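Alpha-1,4-endofucoidanase (PDB 6DLH) hydrolyses alpha-1,4 linkages inside fucoidan chains as a retaining endo-acting glycoside hydrolase of family 107, and binds calcium ions at several sites. Local coordinates at residues M48-E53 and V81-T86; L142-Y147 and L219-C224; A542-D547 and I620-V625. All coordinates share one frame; numbering follows the deposited sequence.

Contact 1 of 3, residues M48-E53 and V81-T86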
ATOM      1  N   MET A  48      13.259  -4.370   2.249  1.00 22.44           N
ATOM      2  CA  MET A  48      12.126  -5.169   2.686  1.00 22.03           C
ATOM      3  C   MET A  48      10.972  -4.921   1.717  1.00 23.06           C
ATOM      4  O   MET A  48      11.081  -4.072   0.829  1.00 22.37           O
ATOM      5  CB  MET A  48      11.698  -4.786   4.108  1.00 22.32           C
ATOM      6  CG  MET A  48      12.849  -4.734   5.095  1.00 21.75           C
ATOM      7  SD  MET A  48      12.339  -4.334   6.786  1.00 24.29           S
ATOM      8  CE  MET A  48      11.700  -5.903   7.374  1.00 21.95           C
ATOM      9  N   LEU A  49       9.874  -5.673   1.887  1.00 22.71           N
ATOM     10  CA  LEU A  49       8.741  -5.565   0.984  1.00 22.91           C
ATOM     11  C   LEU A  49       7.460  -5.409   1.791  1.00 23.59           C
ATOM     12  O   LEU A  49       7.194  -6.213   2.684  1.00 24.73           O
ATOM     13  CB  LEU A  49       8.661  -6.809   0.087  1.00 22.11           C
ATOM     14  CG  LEU A  49       7.451  -6.840  -0.850  1.00 22.28           C
ATOM     15  CD1 LEU A  49       7.537  -5.722  -1.874  1.00 21.21           C
ATOM     16  CD2 LEU A  49       7.312  -8.188  -1.553  1.00 21.67           C
ATOM     17  N   TRP A  50       6.662  -4.395   1.430  1.00 23.21           N
ATOM     18  CA  TRP A  50       5.377  -4.145   2.067  1.00 24.13           C
ATOM     19  C   TRP A  50       4.290  -4.058   0.999  1.00 24.68           C
ATOM     20  O   TRP A  50       4.205  -3.075   0.255  1.00 25.00           O
ATOM     21  CB  TRP A  50       5.456  -2.882   2.936  1.00 23.67           C
ATOM     22  CG  TRP A  50       4.311  -2.685   3.878  1.00 24.84           C
ATOM     23  CD1 TRP A  50       4.168  -3.211   5.129  1.00 24.76           C
ATOM     24  CD2 TRP A  50       3.154  -1.857   3.659  1.00 26.42           C
ATOM     25  NE1 TRP A  50       3.001  -2.778   5.701  1.00 24.23           N
ATOM     26  CE2 TRP A  50       2.356  -1.949   4.822  1.00 25.64           C
ATOM     27  CE3 TRP A  50       2.712  -1.058   2.596  1.00 26.60           C
ATOM     28  CZ2 TRP A  50       1.149  -1.259   4.948  1.00 25.87           C
ATOM     29  CZ3 TRP A  50       1.519  -0.377   2.723  1.00 27.09           C
ATOM     30  CH2 TRP A  50       0.748  -0.484   3.882  1.00 25.50           C
ATOM     31  N   LEU A  51       3.486  -5.123   0.903  1.00 24.76           N
ATOM     32  CA  LEU A  51       2.601  -5.275  -0.241  1.00 25.54           C
ATOM     33  C   LEU A  51       1.235  -5.773   0.222  1.00 26.09           C
ATOM     34  O   LEU A  51       1.034  -6.965   0.458  1.00 25.16           O
ATOM     35  CB  LEU A  51       3.262  -6.203  -1.270  1.00 24.90           C
ATOM     36  CG  LEU A  51       2.467  -6.517  -2.539  1.00 26.09           C
ATOM     37  CD1 LEU A  51       2.105  -5.246  -3.294  1.00 25.46           C
ATOM     38  CD2 LEU A  51       3.244  -7.465  -3.451  1.00 25.87           C
ATOM     39  N   PRO A  52       0.252  -4.862   0.396  1.00 26.70           N
ATOM     40  CA  PRO A  52      -1.142  -5.267   0.600  1.00 28.19           C
ATOM     41  C   PRO A  52      -1.742  -5.781  -0.705  1.00 29.15           C
ATOM     42  O   PRO A  52      -1.234  -5.490  -1.794  1.00 28.59           O
ATOM     43  CB  PRO A  52      -1.855  -3.980   1.043  1.00 26.50           C
ATOM     44  CG  PRO A  52      -0.737  -3.004   1.351  1.00 27.34           C
ATOM     45  CD  PRO A  52       0.434  -3.408   0.472  1.00 26.62           C
ATOM     46  N   GLU A  53      -2.828  -6.548  -0.577  1.00 29.22           N
ATOM     47  CA  GLU A  53      -3.462  -7.153  -1.734  1.00 32.53           C
ATOM     48  C   GLU A  53      -4.914  -6.690  -1.847  1.00 34.06           C
ATOM     49  O   GLU A  53      -5.507  -6.231  -0.870  1.00 33.56           O
ATOM     50  CB  GLU A  53      -3.371  -8.675  -1.644  1.00 34.05           C
ATOM     51  CG  GLU A  53      -1.950  -9.189  -1.803  1.00 36.01           C
ATOM     52  CD  GLU A  53      -1.819 -10.698  -1.730  1.00 37.11           C
ATOM     53  OE1 GLU A  53      -2.798 -11.387  -2.080  1.00 39.32           O
ATOM     54  OE2 GLU A  53      -0.740 -11.179  -1.320  1.00 37.10           O
ATOM     55  N   VAL A  81      12.488   0.078   1.577  1.00 23.66           N
ATOM     56  CA  VAL A  81      11.306  -0.763   1.499  1.00 22.93           C
ATOM     57  C   VAL A  81      10.704  -0.625   0.098  1.00 25.48           C
ATOM     58  O   VAL A  81      10.613   0.485  -0.431  1.00 25.31           O
ATOM     59  CB  VAL A  81      10.282  -0.362   2.578  1.00 23.73           C
ATOM     60  CG1 VAL A  81       8.985  -1.163   2.472  1.00 23.31           C
ATOM     61  CG2 VAL A  81      10.858  -0.455   3.985  1.00 21.67           C
ATOM     62  N   GLN A  82      10.289  -1.762  -0.483  1.00 24.86           N
ATOM     63  CA  GLN A  82       9.575  -1.802  -1.749  1.00 25.74           C
ATOM     64  C   GLN A  82       8.073  -1.685  -1.496  1.00 25.47           C
ATOM     65  O   GLN A  82       7.528  -2.387  -0.646  1.00 24.45           O
ATOM     66  CB  GLN A  82       9.906  -3.074  -2.542  1.00 25.34           C
ATOM     67  CG  GLN A  82       9.152  -3.177  -3.868  1.00 24.92           C
ATOM     68  CD  GLN A  82       9.455  -4.418  -4.677  1.00 24.69           C
ATOM     69  OE1 GLN A  82       8.548  -5.121  -5.119  1.00 24.53           O
ATOM     70  NE2 GLN A  82      10.734  -4.702  -4.881  1.00 24.32           N
ATOM     71  N   LEU A  83       7.433  -0.782  -2.252  1.00 25.00           N
ATOM     72  CA  LEU A  83       6.003  -0.526  -2.191  1.00 26.50           C
ATOM     73  C   LEU A  83       5.394  -0.784  -3.566  1.00 27.32           C
ATOM     74  O   LEU A  83       6.055  -0.607  -4.587  1.00 29.31           O
ATOM     75  CB  LEU A  83       5.767   0.940  -1.818  1.00 25.56           C
ATOM     76  CG  LEU A  83       6.358   1.411  -0.493  1.00 26.32           C
ATOM     77  CD1 LEU A  83       6.343   2.937  -0.436  1.00 25.61           C
ATOM     78  CD2 LEU A  83       5.592   0.812   0.682  1.00 25.48           C
ATOM     79  N   PRO A  84       4.108  -1.178  -3.658  1.00 28.21           N
ATOM     80  CA  PRO A  84       3.443  -1.230  -4.958  1.00 29.32           C
ATOM     81  C   PRO A  84       3.188   0.201  -5.417  1.00 31.07           C
ATOM     82  O   PRO A  84       2.994   1.084  -4.579  1.00 29.27           O
ATOM     83  CB  PRO A  84       2.102  -1.893  -4.626  1.00 28.55           C
ATOM     84  CG  PRO A  84       1.862  -1.535  -3.173  1.00 27.98           C
ATOM     85  CD  PRO A  84       3.234  -1.563  -2.540  1.00 27.81           C
ATOM     86  N   LEU A  85       3.272   0.425  -6.738  1.00 33.02           N
ATOM     87  CA  LEU A  85       2.408   1.397  -7.394  1.00 34.65           C
ATOM     88  C   LEU A  85       1.240   0.626  -8.001  1.00 35.89           C
ATOM     89  O   LEU A  85       0.094   1.041  -7.857  1.00 36.26           O
ATOM     90  CB  LEU A  85       3.159   2.207  -8.456  1.00 32.66           C
ATOM     91  CG  LEU A  85       2.280   3.013  -9.421  1.00 35.41           C
ATOM     92  CD1 LEU A  85       1.297   3.920  -8.679  1.00 35.20           C
ATOM     93  CD2 LEU A  85       3.126   3.843 -10.380  1.00 34.33           C
ATOM     94  N   THR A  86       1.553  -0.507  -8.653  1.00 36.14           N
ATOM     95  CA  THR A  86       0.547  -1.472  -9.079  1.00 34.71           C
ATOM     96  C   THR A  86       0.795  -2.793  -8.365  1.00 33.41           C
ATOM     97  O   THR A  86       1.867  -2.999  -7.804  1.00 35.04           O
ATOM     98  CB  THR A  86       0.558  -1.708 -10.598  1.00 36.87           C
ATOM     99  OG1 THR A  86       1.378  -2.837 -10.908  1.00 37.71           O
ATOM    100  CG2 THR A  86       0.994  -0.494 -11.392  1.00 37.81           C
TER
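Met48 and Val81 stand abreast where strands 46-49 and 80-84 run parallel, joined through helix 66-71 as a beta-alpha-beta unit of the catalytic domain, whose parallel sheet is consistent with a (beta/alpha)-barrel like that of the related family GH29. Gln82 grips the neighbouring strand through both backbone polar atoms: its N donates to Met48 O at 2.8 Å, and its O receives Trp50 N at 3.0 Å in a nearly straight bond (174° at the hydrogen). Packing is close on both sides here. On one, Leu49 and Gln82 lie side by side and point the same way; the extended glutamine chain runs past Leu49 CD1, which touches its CB, CG and CD and comes within 3.5 Å of OE1. Gln82 NE2 continues to Glu145 OE1 on the next strand, a bond that would fix the rotation of the amide. On the side of Val81, Trp50 CB lies 4.0 Å from Val81 CG1. Trp50 CG stands anti to the backbone N (chi1 -167°); from there the ring extends, and its CE3 is met obliquely by Leu83 CD2 at 3.9 Å. Phe68 and Trp133 add aromatic contacts, and NE1 is bound by Leu395 O. From Trp50 on, segment 48-53 is no longer strand and the backbones diverge; what remains is side-chain packing on Pro84, with partly exposed Leu51 on the more open side, a bound ethanediol about 4 Å from its side chain. Leu51 CD1 lies 3.6 Å from Pro84 CB. The ladder stops at Pro84, which has no N-H to offer; its CD instead lies 3.3 Å from Trp50 O.

Contact 2 of 3, residues L142-Y147 and L219-C224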
ATOM      1  N   LEU A 142      14.471   5.945   5.596  1.00 29.63           N
ATOM      2  CA  LEU A 142      14.544   4.873   4.610  1.00 30.36           C
ATOM      3  C   LEU A 142      14.309   5.410   3.196  1.00 30.24           C
ATOM      4  O   LEU A 142      13.505   6.314   3.000  1.00 30.17           O
ATOM      5  CB  LEU A 142      13.495   3.806   4.957  1.00 29.54           C
ATOM      6  CG  LEU A 142      13.723   3.020   6.255  1.00 30.58           C
ATOM      7  CD1 LEU A 142      12.475   2.246   6.663  1.00 29.26           C
ATOM      8  CD2 LEU A 142      14.909   2.070   6.133  1.00 29.60           C
ATOM      9  N   ARG A 143      15.001   4.807   2.216  1.00 30.69           N
ATOM     10  CA  ARG A 143      14.779   5.031   0.793  1.00 29.97           C
ATOM     11  C   ARG A 143      13.643   4.124   0.332  1.00 29.56           C
ATOM     12  O   ARG A 143      13.154   3.309   1.111  1.00 28.48           O
ATOM     13  CB  ARG A 143      16.078   4.801   0.004  1.00 31.15           C
ATOM     14  CG  ARG A 143      17.074   5.944   0.144  1.00 32.23           C
ATOM     15  CD  ARG A 143      18.507   5.649  -0.257  1.00 34.15           C
ATOM     16  NE  ARG A 143      18.766   6.272  -1.540  1.00 38.59           N
ATOM     17  CZ  ARG A 143      19.577   7.302  -1.755  1.00 36.95           C
ATOM     18  NH1 ARG A 143      20.615   7.531  -0.967  1.00 36.51           N
ATOM     19  NH2 ARG A 143      19.342   8.094  -2.780  1.00 36.52           N
ATOM     20  N   THR A 144      13.201   4.292  -0.920  1.00 29.55           N
ATOM     21  CA  THR A 144      12.047   3.553  -1.413  1.00 29.85           C
ATOM     22  C   THR A 144      12.341   2.954  -2.788  1.00 28.48           C
ATOM     23  O   THR A 144      13.128   3.498  -3.568  1.00 27.73           O
ATOM     24  CB  THR A 144      10.777   4.418  -1.422  1.00 31.39           C
ATOM     25  OG1 THR A 144      10.880   5.306  -2.535  1.00 35.12           O
ATOM     26  CG2 THR A 144      10.609   5.231  -0.159  1.00 29.41           C
ATOM     27  N   GLU A 145      11.702   1.806  -3.043  1.00 28.13           N
ATOM     28  CA  GLU A 145      11.707   1.104  -4.318  1.00 27.08           C
ATOM     29  C   GLU A 145      10.246   0.880  -4.678  1.00 27.20           C
ATOM     30  O   GLU A 145       9.462   0.481  -3.821  1.00 29.57           O
ATOM     31  CB  GLU A 145      12.461  -0.228  -4.183  1.00 25.78           C
ATOM     32  CG  GLU A 145      12.537  -1.059  -5.463  1.00 25.53           C
ATOM     33  CD  GLU A 145      13.162  -2.454  -5.336  1.00 26.83           C
ATOM     34  OE1 GLU A 145      13.003  -3.094  -4.267  1.00 25.53           O
ATOM     35  OE2 GLU A 145      13.802  -2.915  -6.317  1.00 25.54           O
ATOM     36  N   ILE A 146       9.882   1.147  -5.936  1.00 27.06           N
ATOM     37  CA  ILE A 146       8.481   1.100  -6.320  1.00 27.28           C
ATOM     38  C   ILE A 146       8.270  -0.004  -7.346  1.00 28.08           C
ATOM     39  O   ILE A 146       8.977  -0.058  -8.354  1.00 29.37           O
ATOM     40  CB  ILE A 146       7.995   2.477  -6.825  1.00 28.59           C
ATOM     41  CG1 ILE A 146       8.157   3.573  -5.762  1.00 27.41           C
ATOM     42  CG2 ILE A 146       6.564   2.385  -7.341  1.00 28.00           C
ATOM     43  CD1 ILE A 146       7.239   3.436  -4.564  1.00 29.14           C
ATOM     44  N   TYR A 147       7.281  -0.864  -7.072  1.00 28.53           N
ATOM     45  CA  TYR A 147       6.953  -1.983  -7.935  1.00 31.15           C
ATOM     46  C   TYR A 147       5.853  -1.592  -8.917  1.00 33.67           C
ATOM     47  O   TYR A 147       4.809  -1.083  -8.516  1.00 34.37           O
ATOM     48  CB  TYR A 147       6.471  -3.182  -7.117  1.00 30.63           C
ATOM     49  CG  TYR A 147       5.969  -4.326  -7.962  1.00 31.60           C
ATOM     50  CD1 TYR A 147       4.684  -4.326  -8.493  1.00 30.35           C
ATOM     51  CD2 TYR A 147       6.786  -5.411  -8.242  1.00 30.37           C
ATOM     52  CE1 TYR A 147       4.226  -5.369  -9.283  1.00 29.61           C
ATOM     53  CE2 TYR A 147       6.341  -6.468  -9.017  1.00 30.67           C
ATOM     54  CZ  TYR A 147       5.058  -6.447  -9.539  1.00 30.98           C
ATOM     55  OH  TYR A 147       4.635  -7.498 -10.301  1.00 29.43           O
ATOM     56  N   LEU A 219      11.132  11.285  -3.569  1.00 37.52           N
ATOM     57  CA  LEU A 219      10.550  10.420  -2.556  1.00 37.09           C
ATOM     58  C   LEU A 219      10.639   8.962  -3.018  1.00 38.89           C
ATOM     59  O   LEU A 219      10.397   8.042  -2.233  1.00 36.00           O
ATOM     60  CB  LEU A 219       9.101  10.849  -2.296  1.00 35.57           C
ATOM     61  CG  LEU A 219       8.903  12.163  -1.528  1.00 37.53           C
ATOM     62  CD1 LEU A 219       7.424  12.503  -1.420  1.00 36.01           C
ATOM     63  CD2 LEU A 219       9.521  12.109  -0.138  1.00 36.14           C
ATOM     64  N   ILE A 220      10.997   8.775  -4.298  1.00 39.14           N
ATOM     65  CA  ILE A 220      11.127   7.474  -4.942  1.00 39.13           C
ATOM     66  C   ILE A 220      12.576   7.295  -5.388  1.00 38.22           C
ATOM     67  O   ILE A 220      13.046   8.055  -6.230  1.00 43.03           O
ATOM     68  CB  ILE A 220      10.165   7.378  -6.144  1.00 39.07           C
ATOM     69  CG1 ILE A 220       8.702   7.402  -5.693  1.00 38.63           C
ATOM     70  CG2 ILE A 220      10.485   6.153  -6.996  1.00 39.49           C
ATOM     71  CD1 ILE A 220       7.704   7.335  -6.821  1.00 37.93           C
ATOM     72  N   ASP A 221      13.266   6.276  -4.852  1.00 33.25           N
ATOM     73  CA  ASP A 221      14.678   6.100  -5.170  1.00 32.36           C
ATOM     74  C   ASP A 221      14.883   5.083  -6.291  1.00 30.49           C
ATOM     75  O   ASP A 221      15.908   5.114  -6.965  1.00 29.71           O
ATOM     76  CB  ASP A 221      15.524   5.750  -3.942  1.00 31.03           C
ATOM     77  CG  ASP A 221      15.463   6.800  -2.853  1.00 31.63           C
ATOM     78  OD1 ASP A 221      14.468   6.808  -2.114  1.00 32.24           O
ATOM     79  OD2 ASP A 221      16.411   7.602  -2.756  1.00 34.01           O
ATOM     80  N   ALA A 222      13.916   4.176  -6.479  1.00 32.42           N
ATOM     81  CA  ALA A 222      14.085   3.053  -7.393  1.00 30.66           C
ATOM     82  C   ALA A 222      12.726   2.605  -7.907  1.00 29.95           C
ATOM     83  O   ALA A 222      11.740   2.727  -7.191  1.00 30.44           O
ATOM     84  CB  ALA A 222      14.794   1.909  -6.700  1.00 28.99           C
ATOM     85  N   TRP A 223      12.711   2.095  -9.148  1.00 29.99           N
ATOM     86  CA  TRP A 223      11.555   1.466  -9.765  1.00 29.81           C
ATOM     87  C   TRP A 223      11.950   0.070 -10.248  1.00 29.98           C
ATOM     88  O   TRP A 223      12.960  -0.086 -10.925  1.00 31.42           O
ATOM     89  CB  TRP A 223      11.081   2.291 -10.972  1.00 29.94           C
ATOM     90  CG  TRP A 223      10.626   3.691 -10.697  1.00 29.61           C
ATOM     91  CD1 TRP A 223      11.408   4.798 -10.559  1.00 28.62           C
ATOM     92  CD2 TRP A 223       9.263   4.141 -10.592  1.00 29.06           C
ATOM     93  NE1 TRP A 223      10.627   5.903 -10.356  1.00 32.57           N
ATOM     94  CE2 TRP A 223       9.308   5.532 -10.372  1.00 30.47           C
ATOM     95  CE3 TRP A 223       8.017   3.508 -10.658  1.00 30.44           C
ATOM     96  CZ2 TRP A 223       8.153   6.295 -10.205  1.00 30.36           C
ATOM     97  CZ3 TRP A 223       6.874   4.260 -10.490  1.00 31.06           C
ATOM     98  CH2 TRP A 223       6.947   5.636 -10.265  1.00 30.39           C
ATOM     99  N   CYS A 224      11.136  -0.945  -9.949  1.00 29.23           N
ATOM    100  CA  CYS A 224      11.383  -2.243 -10.556  1.00 30.16           C
ATOM    101  C   CYS A 224      10.148  -2.671 -11.341  1.00 30.75           C
ATOM    102  O   CYS A 224       9.054  -2.710 -10.781  1.00 31.12           O
ATOM    103  CB  CYS A 224      11.806  -3.293  -9.530  1.00 29.50           C
ATOM    104  SG  CYS A 224      10.571  -3.624  -8.243  1.00 28.52           S
TER
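Arg143 and Asp221 form a salt bridge where two parallel strands begin to pair, Arg143 NE standing 3.0 Å from Asp221 OD2. The side chains cross at about a right angle, their guanidinium and carboxylate planes 75° apart, and NH2 adds a weak bond to the same oxygen. Asp221 OD1 accepts Thr144 N at 3.1 Å on its anti side, the donor well out of the carboxylate plane. The guanidinium also makes a cation-pi contact with Trp41. An alanine in place of Arg143 would probably leave Asp221 OD2 without its charged mate and Trp41 without its cation. Thr144 OG1, set between its own N and carbonyl carbon (chi1 76°), donates to Leu219 O at 2.8 Å in the carbonyl plane, on a lone pair. Further along, Ile146 N binds Ala222 O at 2.7 Å and Cys224 N binds Ile146 O at 2.8 Å. Ile146 CB lies over one face of the Trp223 ring. Glu145 CG packs on Ala222 CB, and Tyr147 CD2 meets Cys224 SG obliquely; farther out, Tyr290 OH holds Glu145 OE2 and Asp226 OD2 holds Tyr147 OH. Strand 143-149 lies between strands 80-84 and 222-226, with helix 129-139 packed on Thr144 and helix 198-216 on Trp223.

Contact 3 of 3, residues A542-D547 and I620-V625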
ATOM      1  N   ALA A 542     -23.811   8.181   4.744  1.00 47.27           N
ATOM      2  CA  ALA A 542     -23.800   6.765   5.074  1.00 46.72           C
ATOM      3  C   ALA A 542     -25.044   6.107   4.485  1.00 44.52           C
ATOM      4  O   ALA A 542     -25.947   6.794   4.021  1.00 46.88           O
ATOM      5  CB  ALA A 542     -23.749   6.590   6.573  1.00 42.52           C
ATOM      6  N   THR A 543     -25.058   4.771   4.493  1.00 45.19           N
ATOM      7  CA  THR A 543     -26.222   3.977   4.133  1.00 44.13           C
ATOM      8  C   THR A 543     -26.454   2.956   5.241  1.00 47.67           C
ATOM      9  O   THR A 543     -25.504   2.334   5.715  1.00 46.61           O
ATOM     10  CB  THR A 543     -26.019   3.283   2.781  1.00 43.91           C
ATOM     11  OG1 THR A 543     -25.673   4.274   1.812  1.00 44.04           O
ATOM     12  CG2 THR A 543     -27.233   2.505   2.317  1.00 42.99           C
ATOM     13  N   ALA A 544     -27.717   2.809   5.663  1.00 48.32           N
ATOM     14  CA  ALA A 544     -28.077   1.837   6.682  1.00 45.89           C
ATOM     15  C   ALA A 544     -27.664   0.444   6.216  1.00 46.85           C
ATOM     16  O   ALA A 544     -27.804   0.123   5.040  1.00 49.69           O
ATOM     17  CB  ALA A 544     -29.561   1.897   6.936  1.00 46.50           C
ATOM     18  N   LEU A 545     -27.150  -0.365   7.149  1.00 48.49           N
ATOM     19  CA  LEU A 545     -26.778  -1.749   6.885  1.00 49.87           C
ATOM     20  C   LEU A 545     -25.661  -1.797   5.841  1.00 49.67           C
ATOM     21  O   LEU A 545     -25.662  -2.652   4.957  1.00 48.74           O
ATOM     22  CB  LEU A 545     -28.014  -2.543   6.431  1.00 48.76           C
ATOM     23  CG  LEU A 545     -29.245  -2.468   7.342  1.00 48.20           C
ATOM     24  CD1 LEU A 545     -30.354  -3.365   6.822  1.00 46.65           C
ATOM     25  CD2 LEU A 545     -28.901  -2.830   8.782  1.00 44.96           C
ATOM     26  N   LYS A 546     -24.723  -0.849   5.948  1.00 48.67           N
ATOM     27  CA  LYS A 546     -23.541  -0.794   5.103  1.00 48.53           C
ATOM     28  C   LYS A 546     -22.421  -0.135   5.899  1.00 47.29           C
ATOM     29  O   LYS A 546     -22.638   0.885   6.547  1.00 48.48           O
ATOM     30  CB  LYS A 546     -23.832  -0.034   3.804  1.00 46.82           C
ATOM     31  CG  LYS A 546     -22.714  -0.073   2.771  1.00 46.65           C
ATOM     32  CD  LYS A 546     -23.039   0.667   1.492  1.00 48.81           C
ATOM     33  CE  LYS A 546     -21.932   0.583   0.461  1.00 48.40           C
ATOM     34  NZ  LYS A 546     -20.694   1.263   0.920  1.00 49.29           N
ATOM     35  N   ASP A 547     -21.228  -0.735   5.844  1.00 47.70           N
ATOM     36  CA  ASP A 547     -20.081  -0.234   6.585  1.00 48.48           C
ATOM     37  C   ASP A 547     -19.697   1.146   6.059  1.00 45.88           C
ATOM     38  O   ASP A 547     -19.545   1.338   4.856  1.00 45.38           O
ATOM     39  CB  ASP A 547     -18.927  -1.236   6.548  1.00 54.75           C
ATOM     40  CG  ASP A 547     -19.226  -2.492   7.346  1.00 61.74           C
ATOM     41  OD1 ASP A 547     -19.230  -2.398   8.590  1.00 67.74           O
ATOM     42  OD2 ASP A 547     -19.477  -3.544   6.720  1.00 64.41           O
ATOM     43  N   ILE A 620     -23.418  13.630   9.245  1.00 42.90           N
ATOM     44  CA  ILE A 620     -23.526  12.564   8.265  1.00 41.73           C
ATOM     45  C   ILE A 620     -25.008  12.256   8.095  1.00 42.52           C
ATOM     46  O   ILE A 620     -25.697  12.008   9.080  1.00 44.12           O
ATOM     47  CB  ILE A 620     -22.776  11.298   8.734  1.00 40.33           C
ATOM     48  CG1 ILE A 620     -21.315  11.575   9.098  1.00 40.13           C
ATOM     49  CG2 ILE A 620     -22.909  10.197   7.690  1.00 40.00           C
ATOM     50  CD1 ILE A 620     -20.620  10.434   9.816  1.00 37.42           C
ATOM     51  N   THR A 621     -25.476  12.245   6.845  1.00 44.43           N
ATOM     52  CA  THR A 621     -26.823  11.786   6.554  1.00 44.58           C
ATOM     53  C   THR A 621     -26.795  10.279   6.322  1.00 46.47           C
ATOM     54  O   THR A 621     -26.054   9.801   5.469  1.00 46.78           O
ATOM     55  CB  THR A 621     -27.421  12.540   5.358  1.00 44.46           C
ATOM     56  OG1 THR A 621     -27.414  13.931   5.683  1.00 44.97           O
ATOM     57  CG2 THR A 621     -28.828  12.097   5.024  1.00 40.71           C
ATOM     58  N   VAL A 622     -27.607   9.545   7.096  1.00 46.30           N
ATOM     59  CA  VAL A 622     -27.829   8.124   6.877  1.00 45.83           C
ATOM     60  C   VAL A 622     -29.045   7.948   5.967  1.00 47.32           C
ATOM     61  O   VAL A 622     -30.131   8.416   6.295  1.00 49.92           O
ATOM     62  CB  VAL A 622     -28.034   7.374   8.207  1.00 44.36           C
ATOM     63  CG1 VAL A 622     -28.459   5.929   7.983  1.00 42.39           C
ATOM     64  CG2 VAL A 622     -26.816   7.451   9.112  1.00 43.49           C
ATOM     65  N   ASP A 623     -28.853   7.255   4.838  1.00 48.46           N
ATOM     66  CA  ASP A 623     -29.927   6.947   3.908  1.00 48.55           C
ATOM     67  C   ASP A 623     -30.457   5.547   4.198  1.00 51.10           C
ATOM     68  O   ASP A 623     -29.748   4.724   4.774  1.00 53.07           O
ATOM     69  CB  ASP A 623     -29.442   6.963   2.458  1.00 49.75           C
ATOM     70  CG  ASP A 623     -29.293   8.343   1.837  1.00 50.95           C
ATOM     71  OD1 ASP A 623     -29.729   9.332   2.463  1.00 49.64           O
ATOM     72  OD2 ASP A 623     -28.744   8.414   0.719  1.00 52.93           O
ATOM     73  N   HIS A 624     -31.702   5.295   3.773  1.00 52.05           N
ATOM     74  CA  HIS A 624     -32.310   3.975   3.854  1.00 52.64           C
ATOM     75  C   HIS A 624     -31.706   3.074   2.779  1.00 53.52           C
ATOM     76  O   HIS A 624     -31.248   3.559   1.748  1.00 53.33           O
ATOM     77  CB  HIS A 624     -33.840   4.069   3.719  1.00 54.25           C
ATOM     78  CG  HIS A 624     -34.547   4.482   4.970  1.00 54.35           C
ATOM     79  ND1 HIS A 624     -34.403   3.798   6.164  1.00 53.38           N
ATOM     80  CD2 HIS A 624     -35.405   5.497   5.220  1.00 54.26           C
ATOM     81  CE1 HIS A 624     -35.132   4.376   7.099  1.00 52.51           C
ATOM     82  NE2 HIS A 624     -35.756   5.424   6.545  1.00 54.72           N
ATOM     83  N   VAL A 625     -31.707   1.760   3.044  1.00 55.56           N
ATOM     84  CA  VAL A 625     -31.361   0.748   2.057  1.00 54.77           C
ATOM     85  C   VAL A 625     -32.297   0.917   0.864  1.00 55.06           C
ATOM     86  O   VAL A 625     -33.499   1.080   1.043  1.00 57.67           O
ATOM     87  CB  VAL A 625     -31.457  -0.673   2.657  1.00 53.79           C
ATOM     88  CG1 VAL A 625     -31.256  -1.762   1.614  1.00 51.13           C
ATOM     89  CG2 VAL A 625     -30.508  -0.874   3.830  1.00 52.46           C
TER
HETATM   90  O   HOH W   1     -26.967   6.294   0.468  1.00 58.37           O
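Ala542 and Thr543 pair in parallel with Val622 and Asp623, the backbones held by three hydrogen bonds: Ala542 N to Thr621 O at 2.9 Å, Asp623 N to Ala542 O at 3.1 Å, and Ala544 N to Asp623 O at 2.9 Å. The last of these is nearly straight, with 169° at the hydrogen. The pairing belongs to an immunoglobulin-like domain, in which edge strand 537-543 runs alongside strand 613-623, whose other neighbour, strand 599-608, is antiparallel. After Thr543 the chain leaves the sheet through a type II turn ending at Lys546, with Leu545 in the left-handed region (phi 63°). On the buried face the contacts are small and apolar. Ala542 CB touches the CG2 methyls of two residues of the facing strand, 3.9 Å from Ile620 CG2 and 4.1 Å from Val622 CG2, while Phe603 packs on Ile620 from strand 599-608. At the turn, Leu545 and Val625 cross at about a right angle: Val625 CG2, anti to its carbonyl carbon, meets Leu545 CD1 at 3.9 Å and also presses on Ala544 O. Here the domain meets the next one. Tyr665 OH is hydrogen-bonded to His624 ND1 and Val625 N, close to the calcium ligands Asp666 and Glu668, and Phe667 meets the histidine ring edge-to-face. The opposite face of the strand pair carries the polar groups of Thr543 and Asp623, both partly exposed. A single water joins them, 2.7 Å from Thr543 OG1 and donating to Asp623 OD2 at 2.8 Å.

In the fold
From the N terminus the three contacts follow in series, none nested in or crossing another. Contact 1 closes a short loop of 27 residues around helix 66-71; contact 2 then closes a longer one of 71 residues, nearly half of them helical. Both serve the same parallel sheet, giving the order 46-49, 80-84, 143-149, 222-226, and they touch through strands 80-84 and 143-149: Leu83 O and Tyr147 N, 2.8 Å apart, probably form a hydrogen bond. Contact 3 lies far downstream, its centre about 33 Å from that of contact 1 and 40 Å from that of contact 2. Its loop of 72 residues contains strands and no helix, and the contact ties edge strand 537-543 to strand 613-623 of an immunoglobulin-like domain.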